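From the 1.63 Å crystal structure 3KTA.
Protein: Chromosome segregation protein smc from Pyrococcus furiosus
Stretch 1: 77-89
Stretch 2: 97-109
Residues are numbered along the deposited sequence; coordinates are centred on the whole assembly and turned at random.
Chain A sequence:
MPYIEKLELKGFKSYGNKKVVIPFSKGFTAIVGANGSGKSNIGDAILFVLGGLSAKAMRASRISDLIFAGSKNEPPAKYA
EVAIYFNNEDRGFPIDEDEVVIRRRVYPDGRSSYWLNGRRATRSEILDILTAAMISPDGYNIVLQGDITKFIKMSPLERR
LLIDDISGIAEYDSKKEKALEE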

# COMPACT_ATOMS: atom_id res chain seq x y z
N ALA A 77 15.74 15.99 16.67
CA ALA A 77 15.43 16.99 15.66
C ALA A 77 14.47 18.04 16.24
O ALA A 77 13.76 17.77 17.21
CB ALA A 77 14.81 16.32 14.44
N LYS A 78 14.46 19.24 15.65
CA LYS A 78 13.59 20.31 16.12
C LYS A 78 12.13 20.09 15.67
O LYS A 78 11.20 20.69 16.21
CB LYS A 78 14.11 21.68 15.64
CG LYS A 78 15.50 22.05 16.19
CD LYS A 78 15.97 23.43 15.72
CE LYS A 78 17.36 23.77 16.28
NZ LYS A 78 17.82 25.17 15.98
N TYR A 79 11.96 19.20 14.70
CA TYR A 79 10.64 18.80 14.22
C TYR A 79 10.84 17.68 13.21
O TYR A 79 11.97 17.38 12.85
CB TYR A 79 9.95 19.97 13.52
CG TYR A 79 10.84 20.61 12.50
CD1 TYR A 79 11.50 21.80 12.77
CD2 TYR A 79 11.06 20.01 11.26
CE1 TYR A 79 12.31 22.39 11.85
CE2 TYR A 79 11.88 20.59 10.33
CZ TYR A 79 12.50 21.78 10.63
OH TYR A 79 13.33 22.35 9.70
N ALA A 80 9.74 17.08 12.76
CA ALA A 80 9.79 16.10 11.67
C ALA A 80 9.09 16.67 10.45
O ALA A 80 8.01 17.24 10.56
CB ALA A 80 9.14 14.80 12.11
N GLU A 81 9.69 16.51 9.28
CA GLU A 81 9.08 17.01 8.06
C GLU A 81 9.15 16.00 6.92
O GLU A 81 10.18 15.37 6.69
CB GLU A 81 9.76 18.30 7.64
CG GLU A 81 9.26 18.87 6.32
CD GLU A 81 9.90 20.21 6.03
OE1 GLU A 81 9.54 21.20 6.71
OE2 GLU A 81 10.75 20.28 5.13
N VAL A 82 8.05 15.87 6.18
CA VAL A 82 8.04 15.06 4.97
C VAL A 82 7.48 15.89 3.83
O VAL A 82 6.47 16.59 4.00
CB VAL A 82 7.18 13.79 5.15
CG1 VAL A 82 7.15 12.96 3.86
CG2 VAL A 82 7.73 12.95 6.30
N ALA A 83 8.16 15.84 2.69
CA ALA A 83 7.62 16.40 1.46
C ALA A 83 7.39 15.27 0.46
O ALA A 83 8.24 14.39 0.31
CB ALA A 83 8.56 17.44 0.87
N ILE A 84 6.24 15.30 -0.20
CA ILE A 84 5.94 14.31 -1.22
C ILE A 84 5.74 15.02 -2.57
O ILE A 84 5.04 16.04 -2.64
CB ILE A 84 4.73 13.42 -0.81
CG1 ILE A 84 4.55 12.26 -1.80
CG2 ILE A 84 3.43 14.27 -0.68
CD1 ILE A 84 3.56 11.20 -1.31
N TYR A 85 6.39 14.51 -3.60
CA TYR A 85 6.34 15.13 -4.94
C TYR A 85 5.53 14.23 -5.87
O TYR A 85 5.94 13.10 -6.17
CB TYR A 85 7.76 15.34 -5.48
CG TYR A 85 8.56 16.36 -4.70
CD1 TYR A 85 8.99 16.10 -3.40
CD2 TYR A 85 8.85 17.60 -5.24
CE1 TYR A 85 9.71 17.03 -2.67
CE2 TYR A 85 9.57 18.55 -4.51
CZ TYR A 85 9.99 18.26 -3.23
OH TYR A 85 10.71 19.20 -2.50
N PHE A 86 4.37 14.72 -6.32
CA PHE A 86 3.56 13.96 -7.26
C PHE A 86 3.75 14.46 -8.68
O PHE A 86 3.69 15.67 -8.94
CB PHE A 86 2.07 14.09 -6.93
CG PHE A 86 1.63 13.28 -5.76
CD1 PHE A 86 1.51 13.86 -4.50
CD2 PHE A 86 1.31 11.93 -5.92
CE1 PHE A 86 1.08 13.11 -3.41
CE2 PHE A 86 0.88 11.18 -4.83
CZ PHE A 86 0.77 11.76 -3.58
N ASN A 87 3.92 13.53 -9.61
CA ASN A 87 3.72 13.88 -11.01
C ASN A 87 2.22 14.01 -11.29
O ASN A 87 1.44 13.11 -10.99
CB ASN A 87 4.35 12.82 -11.91
CG ASN A 87 4.25 13.19 -13.37
OD1 ASN A 87 3.16 13.26 -13.92
ND2 ASN A 87 5.39 13.41 -14.01
N ASN A 88 1.82 15.17 -11.84
CA ASN A 88 0.41 15.47 -12.11
C ASN A 88 0.21 15.82 -13.57
O ASN A 88 -0.71 16.57 -13.92
CB ASN A 88 -0.08 16.64 -11.23
CG ASN A 88 -1.60 16.81 -11.28
OD1 ASN A 88 -2.35 15.85 -11.17
ND2 ASN A 88 -2.05 18.06 -11.44
N GLU A 89 1.05 15.27 -14.44
CA GLU A 89 0.83 15.50 -15.87
C GLU A 89 -0.56 15.02 -16.31
O GLU A 89 -1.14 15.55 -17.27
CB GLU A 89 1.91 14.82 -16.69
CG GLU A 89 3.26 15.44 -16.54
CD GLU A 89 4.31 14.68 -17.32
OE1 GLU A 89 4.03 14.32 -18.48
OE2 GLU A 89 5.40 14.42 -16.77
N GLU A 97 -1.01 22.21 -12.62
CA GLU A 97 0.45 22.10 -12.58
C GLU A 97 0.88 20.66 -12.82
O GLU A 97 0.21 19.73 -12.36
CB GLU A 97 0.96 22.53 -11.21
CG GLU A 97 0.64 23.97 -10.84
CD GLU A 97 1.50 24.96 -11.60
OE1 GLU A 97 2.57 24.56 -12.10
OE2 GLU A 97 1.10 26.14 -11.68
N ASP A 98 2.00 20.48 -13.52
CA ASP A 98 2.55 19.14 -13.74
C ASP A 98 3.15 18.51 -12.49
O ASP A 98 3.38 17.30 -12.46
CB ASP A 98 3.65 19.18 -14.80
CG ASP A 98 3.10 19.38 -16.19
OD1 ASP A 98 1.87 19.28 -16.38
OD2 ASP A 98 3.92 19.63 -17.10
N GLU A 99 3.43 19.33 -11.48
CA GLU A 99 3.95 18.83 -10.21
C GLU A 99 3.09 19.33 -9.07
O GLU A 99 2.73 20.52 -9.02
CB GLU A 99 5.40 19.29 -10.01
CG GLU A 99 6.03 18.83 -8.70
CD GLU A 99 7.39 19.47 -8.46
OE1 GLU A 99 7.44 20.66 -8.08
OE2 GLU A 99 8.40 18.78 -8.67
N VAL A 100 2.73 18.43 -8.16
CA VAL A 100 2.01 18.80 -6.94
C VAL A 100 2.86 18.37 -5.76
O VAL A 100 3.14 17.18 -5.61
CB VAL A 100 0.63 18.13 -6.87
CG1 VAL A 100 -0.01 18.32 -5.48
CG2 VAL A 100 -0.30 18.66 -7.98
N VAL A 101 3.26 19.34 -4.94
CA VAL A 101 4.16 19.06 -3.81
C VAL A 101 3.38 19.34 -2.54
O VAL A 101 2.85 20.44 -2.34
CB VAL A 101 5.42 19.96 -3.85
CG1 VAL A 101 6.39 19.61 -2.69
CG2 VAL A 101 6.15 19.84 -5.18
N ILE A 102 3.33 18.34 -1.67
CA ILE A 102 2.69 18.50 -0.37
C ILE A 102 3.75 18.30 0.71
O ILE A 102 4.56 17.37 0.63
CB ILE A 102 1.54 17.51 -0.18
CG1 ILE A 102 0.42 17.80 -1.18
CG2 ILE A 102 1.02 17.55 1.23
CD1 ILE A 102 -0.64 16.71 -1.25
N ARG A 103 3.76 19.18 1.71
CA ARG A 103 4.73 19.08 2.80
C ARG A 103 4.00 19.18 4.12
O ARG A 103 3.07 19.97 4.25
CB ARG A 103 5.78 20.20 2.71
CG ARG A 103 6.79 20.19 3.85
CD ARG A 103 8.12 20.81 3.42
NE ARG A 103 7.96 22.18 2.94
CZ ARG A 103 8.22 23.27 3.66
NH1 ARG A 103 8.63 23.15 4.92
NH2 ARG A 103 8.05 24.48 3.13
N ARG A 104 4.41 18.36 5.09
CA ARG A 104 3.88 18.42 6.43
C ARG A 104 5.03 18.45 7.42
O ARG A 104 5.99 17.68 7.30
CB ARG A 104 2.98 17.22 6.75
CG ARG A 104 2.33 17.31 8.11
CD ARG A 104 1.59 16.03 8.46
NE ARG A 104 1.00 16.07 9.80
CZ ARG A 104 0.23 15.11 10.30
NH1 ARG A 104 -0.04 14.04 9.56
NH2 ARG A 104 -0.28 15.21 11.53
N ARG A 105 4.93 19.34 8.40
CA ARG A 105 5.95 19.42 9.43
C ARG A 105 5.25 19.33 10.79
O ARG A 105 4.26 20.02 11.02
CB ARG A 105 6.71 20.75 9.31
CG ARG A 105 7.76 20.98 10.37
CD ARG A 105 8.38 22.36 10.23
NE ARG A 105 9.19 22.51 9.03
CZ ARG A 105 9.90 23.61 8.75
NH1 ARG A 105 9.87 24.63 9.59
NH2 ARG A 105 10.61 23.68 7.64
N VAL A 106 5.74 18.46 11.67
CA VAL A 106 5.19 18.38 13.02
C VAL A 106 6.23 18.81 14.04
O VAL A 106 7.40 18.46 13.92
CB VAL A 106 4.70 16.95 13.37
CG1 VAL A 106 5.86 15.98 13.37
CG2 VAL A 106 4.00 16.95 14.71
N TYR A 107 5.79 19.57 15.03
CA TYR A 107 6.68 20.09 16.07
C TYR A 107 6.58 19.30 17.36
O TYR A 107 5.62 18.55 17.56
CB TYR A 107 6.36 21.56 16.32
CG TYR A 107 6.79 22.46 15.19
CD1 TYR A 107 5.93 22.74 14.13
CD2 TYR A 107 8.06 23.01 15.16
CE1 TYR A 107 6.33 23.56 13.09
CE2 TYR A 107 8.47 23.83 14.13
CZ TYR A 107 7.60 24.10 13.10
OH TYR A 107 8.01 24.92 12.07
N PRO A 108 7.56 19.47 18.26
CA PRO A 108 7.55 18.75 19.54
C PRO A 108 6.26 18.92 20.34
O PRO A 108 5.93 18.05 21.14
CB PRO A 108 8.74 19.35 20.28
CG PRO A 108 9.68 19.77 19.21
CD PRO A 108 8.81 20.23 18.07
N ASP A 109 5.52 20.01 20.12
CA ASP A 109 4.28 20.22 20.86
C ASP A 109 3.07 19.55 20.21
O ASP A 109 1.97 19.59 20.75
CB ASP A 109 4.01 21.71 21.08
CG ASP A 109 3.90 22.48 19.79
OD1 ASP A 109 3.59 21.87 18.75
OD2 ASP A 109 4.11 23.71 19.82

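Strands 80-87 and 99-106 run antiparallel, their axes at 169° and 4.7 Å apart at closest approach, and the contact buries 1055 Å² over both sides. The hydrogen-bonded pairs fix the register, as in Ile84 N to Ile102 O at 2.8 Å and 169°. Between these pairs the backbones draw closer, to 4.2 Å between Ala83 CA and Arg103 CA, and CA-H...O contacts occupy the narrow gaps; Glu81 CA lies 3.3 Å from Arg104 O.

Packing differs on the two faces. On the face carrying Ala80, Ile84 and Phe86, these three side chains meet their cross-strand partners: Ala80 CB rests 3.7 Å from Val106 CG1, Ile84 CG2 lies 3.8 Å from Ile102 CB, and Phe86 CB stands more loosely, 4.3 Å from Val100 CB. Val82 and Arg104, on the same face, are paired by backbone. All these residues are buried.

At one end of the other face, Glu81 joins two arginines. Its extended chain (chi1 and chi2 both t) brings OE1 to 2.8 Å from Arg103 NH1 and 2.7 Å from Arg105 NE, both salt bridges. OE1 sits near both guanidinium planes, an in-plane approach compatible with Tyr79 lying over one face of Arg105: those planes are 10° apart, the centres 4.1 Å. Arg105 CD stands 3.7 Å from the Tyr79 ring centroid, 13° off its normal, so the arginine's aliphatic part and charged end share one flat aromatic surface. Tyr79 CB, 3.0 Å from Val106 O, also lies over one face of the Tyr107 ring; the two rings are oblique, planes at 61°. Farther along, Val101 CG1 sits over one face of the Tyr85 ring, 3.9 Å from its centroid, a CH-pi contact.

Beyond the paired strands, Asn88 prolongs the contact: N to Asp98 O at 2.7 Å, ND2 to Glu97 O at 3.0 Å, and CB against Val100 CG2 at 3.8 Å.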